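Local coordinates for kinesin-like protein Nod (Drosophila melanogaster, PDB 3DC4) that hydrolyses ATP and binds microtubules through its kinesin motor domain, and is required in meiosis for the distributive segregation of non-exchange chromosomes, at residues V28-Y33 and S43-P48; I57-E62 and C317-T322; L99-T104 and L326-S331. All coordinates share one frame; numbering follows the deposited sequence.

How the interactions relate
From the N terminus, interaction 1 comes first and closes a short loop between strand 23-30 of the central sheet and strand 45-46. Only then does residue range 57-62 open interaction 2, followed by 99-104, which opens interaction 3. Both close on helix 319-335, at 317-322 and then 326-331, so these two long loops cross. Strands 45-46 and 55-58 are neighbours in the small sheet, and Gln46 O lies 2.9 Å from Ile57 N, a probable hydrogen bond joining interactions 1 and 2. Val58 CG2 meets Leu326 CD1 at 3.5 Å, linking interactions 2 and 3. Together they tie small sheet, central sheet, C-terminal helix and ADP site.

Interaction 1: V28-Y33 and S43-P48; sequences VREAPY and SVVQFP. With ADP (adenosine-5'-diphosphate), chain C.
Glu30 and Ser43 form a polar, hydrogen-bonded contact where the end of strand 23-30 in the central sheet meets strand 45-46, an outer strand of the small antiparallel sheet. Ser43 OG donates to Glu30 OE2 at 2.7 Å, nearly in line with the C-O bond of the carboxylate. Ser43 OG also accepts from Val45 N at 3.1 Å, an ST turn, so the hydroxyl is donor to the carboxylate and acceptor from the nearby backbone at once. One water donates to both Glu30 OE2 and Val45 O, so two donors grip OE2. The carboxylate is delivered by an extended chain with CG anti to the backbone N (chi1 173°), which slides past Val45 so that OE2 lies 3.3 Å from Val45 CB. The other branch, OE1, sits at the edge of the Phe47 ring, 3.6 Å from CE1, and accepts from Ala71 N. With an alanine here, the Ser43 hydroxyl and the Ala71 amide would probably both be left without their acceptor. Tyr33 CE2 packs on Ser43 N at 3.4 Å. One residue before Glu30, the Arg29 guanidinium has ADP N6 over one face, and Pro32, in the loop after the strand, touches ADP C5 with CG at 3.5 Å, an arrangement belonging to the adenine side of the kinesin nucleotide pocket.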
loop_
_atom_site.group_PDB
_atom_site.type_symbol
_atom_site.label_atom_id
_atom_site.label_comp_id
_atom_site.label_asym_id
_atom_site.label_seq_id
_atom_site.Cartn_x
_atom_site.Cartn_y
_atom_site.Cartn_z
ATOM N N VAL A 28 -12.061 2.369 -0.348
ATOM C CA VAL A 28 -12.405 1.948 -1.695
ATOM C C VAL A 28 -12.397 3.177 -2.586
ATOM O O VAL A 28 -12.890 4.246 -2.208
ATOM C CB VAL A 28 -13.808 1.303 -1.770
ATOM C CG1 VAL A 28 -14.113 0.891 -3.210
ATOM C CG2 VAL A 28 -13.859 0.075 -0.867
ATOM N N ARG A 29 -11.822 3.019 -3.771
ATOM C CA ARG A 29 -11.775 4.105 -4.737
ATOM C C ARG A 29 -12.345 3.626 -6.060
ATOM O O ARG A 29 -11.857 2.660 -6.643
ATOM C CB ARG A 29 -10.340 4.596 -4.963
ATOM C CG ARG A 29 -10.285 5.862 -5.836
ATOM C CD ARG A 29 -8.855 6.366 -6.097
ATOM N NE ARG A 29 -8.875 7.750 -6.590
ATOM C CZ ARG A 29 -7.798 8.460 -6.903
ATOM N NH1 ARG A 29 -6.596 7.915 -6.785
ATOM N NH2 ARG A 29 -7.924 9.720 -7.309
ATOM N N GLU A 30 -13.381 4.313 -6.522
ATOM C CA GLU A 30 -14.027 3.984 -7.781
ATOM C C GLU A 30 -13.191 4.560 -8.918
ATOM O O GLU A 30 -12.838 5.736 -8.891
ATOM C CB GLU A 30 -15.433 4.592 -7.821
ATOM C CG GLU A 30 -16.136 4.459 -9.168
ATOM C CD GLU A 30 -17.478 5.181 -9.193
ATOM O OE1 GLU A 30 -17.524 6.349 -8.761
ATOM O OE2 GLU A 30 -18.476 4.588 -9.651
ATOM N N ALA A 31 -12.856 3.733 -9.904
ATOM C CA ALA A 31 -12.067 4.202 -11.042
ATOM C C ALA A 31 -12.971 5.056 -11.942
ATOM O O ALA A 31 -14.203 4.977 -11.855
ATOM C CB ALA A 31 -11.513 3.009 -11.824
ATOM N N PRO A 32 -12.374 5.901 -12.802
ATOM C CA PRO A 32 -13.145 6.761 -13.712
ATOM C C PRO A 32 -14.014 5.938 -14.656
ATOM O O PRO A 32 -13.637 4.836 -15.060
ATOM C CB PRO A 32 -12.065 7.518 -14.483
ATOM C CG PRO A 32 -10.942 7.579 -13.513
ATOM C CD PRO A 32 -10.934 6.198 -12.904
ATOM N N TYR A 33 -15.168 6.484 -15.021
ATOM C CA TYR A 33 -16.070 5.789 -15.924
ATOM C C TYR A 33 -15.701 6.097 -17.373
ATOM O O TYR A 33 -15.487 7.254 -17.739
ATOM C CB TYR A 33 -17.520 6.203 -15.644
ATOM C CG TYR A 33 -18.554 5.346 -16.344
ATOM C CD1 TYR A 33 -18.717 5.402 -17.730
ATOM C CD2 TYR A 33 -19.361 4.466 -15.621
ATOM C CE1 TYR A 33 -19.659 4.604 -18.378
ATOM C CE2 TYR A 33 -20.306 3.663 -16.258
ATOM C CZ TYR A 33 -20.449 3.737 -17.635
ATOM O OH TYR A 33 -21.375 2.942 -18.273
ATOM N N SER A 43 -22.807 3.469 -13.900
ATOM C CA SER A 43 -21.886 2.876 -12.937
ATOM C C SER A 43 -22.584 1.858 -12.047
ATOM O O SER A 43 -23.689 2.097 -11.562
ATOM C CB SER A 43 -21.257 3.957 -12.058
ATOM O OG SER A 43 -20.412 3.374 -11.083
ATOM N N VAL A 44 -21.929 0.723 -11.833
ATOM C CA VAL A 44 -22.487 -0.317 -10.985
ATOM C C VAL A 44 -22.291 0.082 -9.531
ATOM O O VAL A 44 -22.865 -0.520 -8.624
ATOM C CB VAL A 44 -21.784 -1.670 -11.214
ATOM C CG1 VAL A 44 -21.912 -2.080 -12.668
ATOM C CG2 VAL A 44 -20.321 -1.571 -10.810
ATOM N N VAL A 45 -21.458 1.094 -9.316
ATOM C CA VAL A 45 -21.177 1.572 -7.972
ATOM C C VAL A 45 -22.159 2.672 -7.595
ATOM O O VAL A 45 -22.277 3.685 -8.283
ATOM C CB VAL A 45 -19.744 2.127 -7.862
ATOM C CG1 VAL A 45 -19.462 2.555 -6.422
ATOM C CG2 VAL A 45 -18.737 1.074 -8.310
ATOM N N GLN A 46 -22.872 2.465 -6.502
ATOM C CA GLN A 46 -23.835 3.450 -6.067
ATOM C C GLN A 46 -23.475 4.009 -4.707
ATOM O O GLN A 46 -23.217 3.261 -3.766
ATOM C CB GLN A 46 -25.224 2.822 -5.995
ATOM C CG GLN A 46 -26.331 3.812 -5.741
ATOM C CD GLN A 46 -27.558 3.156 -5.150
ATOM O OE1 GLN A 46 -28.058 2.158 -5.678
ATOM N NE2 GLN A 46 -28.056 3.715 -4.043
ATOM N N PHE A 47 -23.438 5.332 -4.619
ATOM C CA PHE A 47 -23.163 5.993 -3.357
ATOM C C PHE A 47 -24.521 6.528 -2.908
ATOM O O PHE A 47 -25.028 7.488 -3.469
ATOM C CB PHE A 47 -22.157 7.132 -3.549
ATOM C CG PHE A 47 -20.786 6.661 -3.950
ATOM C CD1 PHE A 47 -20.489 6.380 -5.281
ATOM C CD2 PHE A 47 -19.798 6.464 -2.990
ATOM C CE1 PHE A 47 -19.228 5.909 -5.649
ATOM C CE2 PHE A 47 -18.534 5.992 -3.350
ATOM C CZ PHE A 47 -18.251 5.716 -4.682
ATOM N N PRO A 48 -25.134 5.891 -1.899
ATOM C CA PRO A 48 -26.442 6.285 -1.366
ATOM C C PRO A 48 -26.570 7.781 -1.091
ATOM O O PRO A 48 -25.655 8.400 -0.550
ATOM C CB PRO A 48 -26.557 5.457 -0.089
ATOM C CG PRO A 48 -25.775 4.227 -0.414
ATOM C CD PRO A 48 -24.562 4.790 -1.109
HETATM P PB ADP C . -3.940 -0.392 -12.499
HETATM O O1B ADP C . -4.819 -0.780 -11.380
HETATM O O2B ADP C . -2.533 -0.009 -11.924
HETATM O O3B ADP C . -3.862 -1.725 -13.518
HETATM P PA ADP C . -3.686 2.183 -13.449
HETATM O O1A ADP C . -3.330 2.662 -12.128
HETATM O O2A ADP C . -2.397 1.806 -14.289
HETATM O O3A ADP C . -4.646 0.855 -13.276
HETATM O "O5'" ADP C . -4.575 3.288 -14.189
HETATM C "C5'" ADP C . -4.904 2.841 -15.511
HETATM C "C4'" ADP C . -5.166 4.070 -16.386
HETATM O "O4'" ADP C . -6.286 4.836 -15.874
HETATM C "C3'" ADP C . -3.920 5.034 -16.384
HETATM O "O3'" ADP C . -3.948 5.922 -17.493
HETATM C "C2'" ADP C . -4.371 5.980 -15.196
HETATM O "O2'" ADP C . -3.756 7.273 -15.314
HETATM C "C1'" ADP C . -5.894 6.148 -15.444
HETATM N N9 ADP C . -6.587 6.469 -14.197
HETATM C C8 ADP C . -6.927 5.580 -13.202
HETATM N N7 ADP C . -7.415 6.217 -12.161
HETATM C C5 ADP C . -7.607 7.517 -12.507
HETATM C C6 ADP C . -8.079 8.677 -11.842
HETATM N N6 ADP C . -8.669 8.575 -10.595
HETATM N N1 ADP C . -7.971 9.877 -12.460
HETATM C C2 ADP C . -7.529 9.974 -13.717
HETATM N N3 ADP C . -7.050 8.923 -14.374
HETATM C C4 ADP C . -7.022 7.709 -13.806
HETATM O O HOH W 1 -20.834 5.963 -9.095
#

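Interaction 2: I57-E62 and C317-T322; sequences IVDQNE and CDLSET
Val58 and Asp59 enter a type I' turn that ends at Asn61 and faces the first turn of helix 319-335, the closest CA pair being Asp59 and Leu319. The turn is closed by paired backbone bonds, Val58 N to Asn61 O at 2.9 Å and Asn61 N to Val58 O at 2.8 Å. Asn61 ND2 adds a second donor to Val58 O at 3.2 Å, lying in the carbonyl plane, so one oxygen holds both the main chain and the side chain of Asn61. Across the contact the packing is apolar at Val58, while Asp59 offers its carboxylate to a leucine methyl. Leu319 CD1 slides past Val58 CG1 at 3.5 Å and also nears Asp59 CB, while CD2 meets Asp59 CG at 3.8 Å, the Asp59 and Leu319 side chains crossing at about a right angle. Having CG anti to the backbone N (chi1 180°) carries the Leu319 fork out from the helix to straddle this corner. One helical turn on, Thr322 CG2 approaches the same Val58 methyl at 4.1 Å, and its OG1 is hydrogen-bonded to Ser313 O. Leu323 and Leu326 continue this apolar cover over Val58. The arrangement is a beta hairpin with a two-residue type I' turn, strands 55-58 and 61-64 of the small sheet, packed on the C-terminal helix of a kinesin motor domain.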
loop_
_atom_site.group_PDB
_atom_site.type_symbol
_atom_site.label_atom_id
_atom_site.label_comp_id
_atom_site.label_asym_id
_atom_site.label_seq_id
_atom_site.Cartn_x
_atom_site.Cartn_y
_atom_site.Cartn_z
ATOM N N ILE A 57 -23.067 0.661 -2.595
ATOM C CA ILE A 57 -23.912 -0.459 -2.950
ATOM C C ILE A 57 -23.536 -0.932 -4.332
ATOM O O ILE A 57 -23.439 -0.140 -5.268
ATOM C CB ILE A 57 -25.390 -0.057 -2.940
ATOM C CG1 ILE A 57 -25.791 0.354 -1.523
ATOM C CG2 ILE A 57 -26.252 -1.225 -3.438
ATOM C CD1 ILE A 57 -27.125 1.049 -1.440
ATOM N N VAL A 58 -23.288 -2.227 -4.442
ATOM C CA VAL A 58 -22.932 -2.833 -5.711
ATOM C C VAL A 58 -23.739 -4.116 -5.821
ATOM O O VAL A 58 -23.726 -4.943 -4.916
ATOM C CB VAL A 58 -21.427 -3.153 -5.781
ATOM C CG1 VAL A 58 -21.110 -3.868 -7.086
ATOM C CG2 VAL A 58 -20.621 -1.861 -5.688
ATOM N N ASP A 59 -24.459 -4.248 -6.927
ATOM C CA ASP A 59 -25.294 -5.411 -7.184
ATOM C C ASP A 59 -26.201 -5.693 -5.982
ATOM O O ASP A 59 -26.322 -6.829 -5.530
ATOM C CB ASP A 59 -24.405 -6.621 -7.503
ATOM C CG ASP A 59 -25.154 -7.730 -8.213
ATOM O OD1 ASP A 59 -26.026 -7.426 -9.053
ATOM O OD2 ASP A 59 -24.861 -8.912 -7.939
ATOM N N GLN A 60 -26.823 -4.636 -5.466
ATOM C CA GLN A 60 -27.740 -4.719 -4.327
ATOM C C GLN A 60 -27.080 -5.060 -2.997
ATOM O O GLN A 60 -27.760 -5.217 -1.983
ATOM C CB GLN A 60 -28.858 -5.725 -4.617
ATOM C CG GLN A 60 -29.824 -5.247 -5.681
ATOM C CD GLN A 60 -30.459 -3.924 -5.306
ATOM O OE1 GLN A 60 -31.153 -3.818 -4.292
ATOM N NE2 GLN A 60 -30.221 -2.902 -6.121
ATOM N N ASN A 61 -25.757 -5.168 -2.998
ATOM C CA ASN A 61 -25.018 -5.476 -1.782
ATOM C C ASN A 61 -24.501 -4.190 -1.169
ATOM O O ASN A 61 -23.956 -3.338 -1.864
ATOM C CB ASN A 61 -23.838 -6.394 -2.090
ATOM C CG ASN A 61 -24.275 -7.732 -2.627
ATOM O OD1 ASN A 61 -24.860 -8.540 -1.904
ATOM N ND2 ASN A 61 -24.004 -7.975 -3.894
ATOM N N GLU A 62 -24.648 -4.064 0.142
ATOM C CA GLU A 62 -24.198 -2.867 0.829
ATOM C C GLU A 62 -22.842 -3.101 1.495
ATOM O O GLU A 62 -22.660 -4.056 2.243
ATOM C CB GLU A 62 -25.252 -2.457 1.853
ATOM C CG GLU A 62 -25.173 -1.013 2.299
ATOM C CD GLU A 62 -26.490 -0.534 2.893
ATOM O OE1 GLU A 62 -27.456 -0.355 2.124
ATOM O OE2 GLU A 62 -26.560 -0.354 4.124
ATOM N N CYS A 317 -19.431 -4.754 -16.901
ATOM C CA CYS A 317 -18.677 -5.925 -17.347
ATOM C C CYS A 317 -17.669 -6.421 -16.312
ATOM O O CYS A 317 -17.217 -7.566 -16.374
ATOM C CB CYS A 317 -17.942 -5.626 -18.668
ATOM S SG CYS A 317 -16.676 -4.308 -18.567
ATOM N N ASP A 318 -17.322 -5.565 -15.359
ATOM C CA ASP A 318 -16.365 -5.943 -14.326
ATOM C C ASP A 318 -17.041 -6.206 -12.988
ATOM O O ASP A 318 -16.358 -6.304 -11.971
ATOM C CB ASP A 318 -15.327 -4.834 -14.137
ATOM C CG ASP A 318 -14.603 -4.490 -15.417
ATOM O OD1 ASP A 318 -14.144 -5.428 -16.103
ATOM O OD2 ASP A 318 -14.482 -3.289 -15.729
ATOM N N LEU A 319 -18.365 -6.343 -12.993
ATOM C CA LEU A 319 -19.127 -6.565 -11.764
ATOM C C LEU A 319 -18.568 -7.662 -10.874
ATOM O O LEU A 319 -18.419 -7.480 -9.669
ATOM C CB LEU A 319 -20.587 -6.903 -12.096
ATOM C CG LEU A 319 -21.431 -7.152 -10.844
ATOM C CD1 LEU A 319 -21.424 -5.893 -9.978
ATOM C CD2 LEU A 319 -22.868 -7.522 -11.228
ATOM N N SER A 320 -18.260 -8.802 -11.478
ATOM C CA SER A 320 -17.747 -9.946 -10.741
ATOM C C SER A 320 -16.418 -9.654 -10.040
ATOM O O SER A 320 -16.218 -10.029 -8.887
ATOM C CB SER A 320 -17.584 -11.125 -11.696
ATOM O OG SER A 320 -17.305 -12.315 -10.993
ATOM N N GLU A 321 -15.513 -8.990 -10.746
ATOM C CA GLU A 321 -14.217 -8.651 -10.172
ATOM C C GLU A 321 -14.408 -7.610 -9.076
ATOM O O GLU A 321 -13.773 -7.659 -8.023
ATOM C CB GLU A 321 -13.285 -8.108 -11.258
ATOM C CG GLU A 321 -12.916 -9.138 -12.324
ATOM C CD GLU A 321 -12.373 -10.429 -11.725
ATOM O OE1 GLU A 321 -11.830 -10.386 -10.599
ATOM O OE2 GLU A 321 -12.477 -11.491 -12.381
ATOM N N THR A 322 -15.298 -6.663 -9.329
ATOM C CA THR A 322 -15.582 -5.623 -8.350
ATOM C C THR A 322 -16.134 -6.250 -7.070
ATOM O O THR A 322 -15.675 -5.930 -5.971
ATOM C CB THR A 322 -16.574 -4.611 -8.937
ATOM O OG1 THR A 322 -15.903 -3.845 -9.947
ATOM C CG2 THR A 322 -17.109 -3.661 -7.869
#

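Interaction 3: L99-T104 and L326-S331; sequences LAYGQT and LRFGTS. With ADP (adenosine-5'-diphosphate), chain C.
Tyr101 and Phe328 bring the end of strand 96-101, which leads into the P-loop of this kinesin motor domain, against helix 319-335. Tyr101 has the most surface covered, followed by Phe328 and then Gly329. The two rings form a T-shaped (edge-to-face) pair, with centroids 5.2 Å apart and planes at 75°: the edge of Phe328 is turned to a face of Tyr101, and its CD2 comes to 3.5 Å from Tyr101 CZ. Tyr101 holds CG between its backbone N and carbonyl carbon (chi1 75°), a rotamer that sends the ring across to the helix. Its hydroxyl does not end in apolar packing alone, because Tyr101 OH is hydrogen-bonded to Thr325 O, one turn before Gly329 in the same helix. Phe328 also packs on Leu268 and Asn272 of helix 267-279, so its ring is shared between the sheet and a second helix. After Tyr101 the chain passes Gly102, where a CB would be jammed against the carbonyl O of the residue before (phi 132°), and reaches the nucleotide, where Thr104 CG2 lies 3.5 Å from ADP O3B. Gly102 O accepts from Lys108 NZ, which also bonds ADP. At the helix, Gly329 has no side chain to hold the tyrosine off, and Tyr101 OH comes to 3.4 Å from Gly329 CA.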
loop_
_atom_site.group_PDB
_atom_site.type_symbol
_atom_site.label_atom_id
_atom_site.label_comp_id
_atom_site.label_asym_id
_atom_site.label_seq_id
_atom_site.Cartn_x
_atom_site.Cartn_y
_atom_site.Cartn_z
ATOM N N LEU A 99 -1.632 -0.396 1.016
ATOM C CA LEU A 99 -1.690 -1.361 -0.068
ATOM C C LEU A 99 -2.894 -1.233 -0.981
ATOM O O LEU A 99 -4.041 -1.233 -0.529
ATOM C CB LEU A 99 -1.619 -2.775 0.526
ATOM C CG LEU A 99 -1.688 -4.001 -0.383
ATOM C CD1 LEU A 99 -1.054 -5.180 0.340
ATOM C CD2 LEU A 99 -3.138 -4.307 -0.755
ATOM N N ALA A 100 -2.612 -1.129 -2.275
ATOM C CA ALA A 100 -3.659 -1.019 -3.275
ATOM C C ALA A 100 -3.841 -2.397 -3.896
ATOM O O ALA A 100 -2.868 -3.092 -4.226
ATOM C CB ALA A 100 -3.265 -0.004 -4.363
ATOM N N TYR A 101 -5.093 -2.794 -4.053
ATOM C CA TYR A 101 -5.397 -4.082 -4.649
ATOM C C TYR A 101 -6.661 -3.939 -5.472
ATOM O O TYR A 101 -7.386 -2.946 -5.359
ATOM C CB TYR A 101 -5.607 -5.143 -3.569
ATOM C CG TYR A 101 -6.932 -5.056 -2.840
ATOM C CD1 TYR A 101 -7.109 -4.180 -1.763
ATOM C CD2 TYR A 101 -8.002 -5.881 -3.202
ATOM C CE1 TYR A 101 -8.324 -4.140 -1.061
ATOM C CE2 TYR A 101 -9.216 -5.849 -2.508
ATOM C CZ TYR A 101 -9.370 -4.978 -1.437
ATOM O OH TYR A 101 -10.549 -4.941 -0.725
ATOM N N GLY A 102 -6.921 -4.936 -6.307
ATOM C CA GLY A 102 -8.102 -4.887 -7.135
ATOM C C GLY A 102 -7.763 -5.214 -8.570
ATOM O O GLY A 102 -6.603 -5.431 -8.912
ATOM N N GLN A 103 -8.789 -5.217 -9.411
ATOM C CA GLN A 103 -8.663 -5.535 -10.828
ATOM C C GLN A 103 -7.727 -4.638 -11.640
ATOM O O GLN A 103 -7.635 -3.436 -11.409
ATOM C CB GLN A 103 -10.056 -5.505 -11.460
ATOM C CG GLN A 103 -10.138 -6.048 -12.864
ATOM C CD GLN A 103 -11.517 -5.842 -13.482
ATOM O OE1 GLN A 103 -11.807 -6.368 -14.555
ATOM N NE2 GLN A 103 -12.368 -5.076 -12.807
ATOM N N THR A 104 -7.060 -5.230 -12.624
ATOM C CA THR A 104 -6.165 -4.465 -13.470
ATOM C C THR A 104 -6.956 -3.353 -14.142
ATOM O O THR A 104 -8.101 -3.552 -14.558
ATOM C CB THR A 104 -5.525 -5.348 -14.555
ATOM O OG1 THR A 104 -4.766 -6.389 -13.932
ATOM C CG2 THR A 104 -4.604 -4.520 -15.439
ATOM N N LEU A 326 -14.573 -6.058 -3.272
ATOM C CA LEU A 326 -15.309 -5.492 -2.148
ATOM C C LEU A 326 -15.538 -6.532 -1.045
ATOM O O LEU A 326 -15.452 -6.202 0.141
ATOM C CB LEU A 326 -16.637 -4.885 -2.636
ATOM C CG LEU A 326 -16.432 -3.704 -3.593
ATOM C CD1 LEU A 326 -17.727 -3.333 -4.287
ATOM C CD2 LEU A 326 -15.876 -2.515 -2.816
ATOM N N ARG A 327 -15.812 -7.781 -1.422
ATOM C CA ARG A 327 -16.027 -8.820 -0.418
ATOM C C ARG A 327 -14.742 -9.008 0.395
ATOM O O ARG A 327 -14.790 -9.198 1.610
ATOM C CB ARG A 327 -16.467 -10.137 -1.083
ATOM C CG ARG A 327 -17.929 -10.109 -1.549
ATOM C CD ARG A 327 -18.301 -11.349 -2.343
ATOM N NE ARG A 327 -18.094 -12.569 -1.575
ATOM C CZ ARG A 327 -18.963 -13.070 -0.703
ATOM N NH1 ARG A 327 -20.120 -12.463 -0.483
ATOM N NH2 ARG A 327 -18.661 -14.176 -0.041
ATOM N N PHE A 328 -13.592 -8.928 -0.263
ATOM C CA PHE A 328 -12.344 -9.071 0.472
ATOM C C PHE A 328 -12.209 -7.931 1.483
ATOM O O PHE A 328 -11.734 -8.140 2.603
ATOM C CB PHE A 328 -11.133 -9.069 -0.468
ATOM C CG PHE A 328 -9.822 -9.089 0.260
ATOM C CD1 PHE A 328 -9.293 -10.281 0.756
ATOM C CD2 PHE A 328 -9.165 -7.896 0.536
ATOM C CE1 PHE A 328 -8.135 -10.271 1.523
ATOM C CE2 PHE A 328 -8.016 -7.876 1.298
ATOM C CZ PHE A 328 -7.495 -9.068 1.797
ATOM N N GLY A 329 -12.626 -6.728 1.084
ATOM C CA GLY A 329 -12.551 -5.576 1.972
ATOM C C GLY A 329 -13.356 -5.815 3.236
ATOM O O GLY A 329 -12.936 -5.466 4.338
ATOM N N THR A 330 -14.523 -6.422 3.068
ATOM C CA THR A 330 -15.390 -6.723 4.191
ATOM C C THR A 330 -14.694 -7.709 5.128
ATOM O O THR A 330 -14.744 -7.554 6.348
ATOM C CB THR A 330 -16.717 -7.326 3.695
ATOM O OG1 THR A 330 -17.350 -6.397 2.809
ATOM C CG2 THR A 330 -17.646 -7.615 4.864
ATOM N N SER A 331 -14.029 -8.711 4.558
ATOM C CA SER A 331 -13.326 -9.707 5.365
ATOM C C SER A 331 -12.165 -9.085 6.137
ATOM O O SER A 331 -11.993 -9.338 7.327
ATOM C CB SER A 331 -12.800 -10.835 4.486
ATOM O OG SER A 331 -13.862 -11.562 3.899
HETATM P PB ADP C . -3.940 -0.392 -12.499
HETATM O O1B ADP C . -4.819 -0.780 -11.380
HETATM O O2B ADP C . -2.533 -0.009 -11.924
HETATM O O3B ADP C . -3.862 -1.725 -13.518
HETATM P PA ADP C . -3.686 2.183 -13.449
HETATM O O1A ADP C . -3.330 2.662 -12.128
HETATM O O2A ADP C . -2.397 1.806 -14.289
HETATM O O3A ADP C . -4.646 0.855 -13.276
HETATM O "O5'" ADP C . -4.575 3.288 -14.189
HETATM C "C5'" ADP C . -4.904 2.841 -15.511
HETATM C "C4'" ADP C . -5.166 4.070 -16.386
HETATM O "O4'" ADP C . -6.286 4.836 -15.874
HETATM C "C3'" ADP C . -3.920 5.034 -16.384
HETATM O "O3'" ADP C . -3.948 5.922 -17.493
HETATM C "C2'" ADP C . -4.371 5.980 -15.196
HETATM O "O2'" ADP C . -3.756 7.273 -15.314
HETATM C "C1'" ADP C . -5.894 6.148 -15.444
HETATM N N9 ADP C . -6.587 6.469 -14.197
HETATM C C8 ADP C . -6.927 5.580 -13.202
HETATM N N7 ADP C . -7.415 6.217 -12.161
HETATM C C5 ADP C . -7.607 7.517 -12.507
HETATM C C6 ADP C . -8.079 8.677 -11.842
HETATM N N6 ADP C . -8.669 8.575 -10.595
HETATM N N1 ADP C . -7.971 9.877 -12.460
HETATM C C2 ADP C . -7.529 9.974 -13.717
HETATM N N3 ADP C . -7.050 8.923 -14.374
HETATM C C4 ADP C . -7.022 7.709 -13.806
#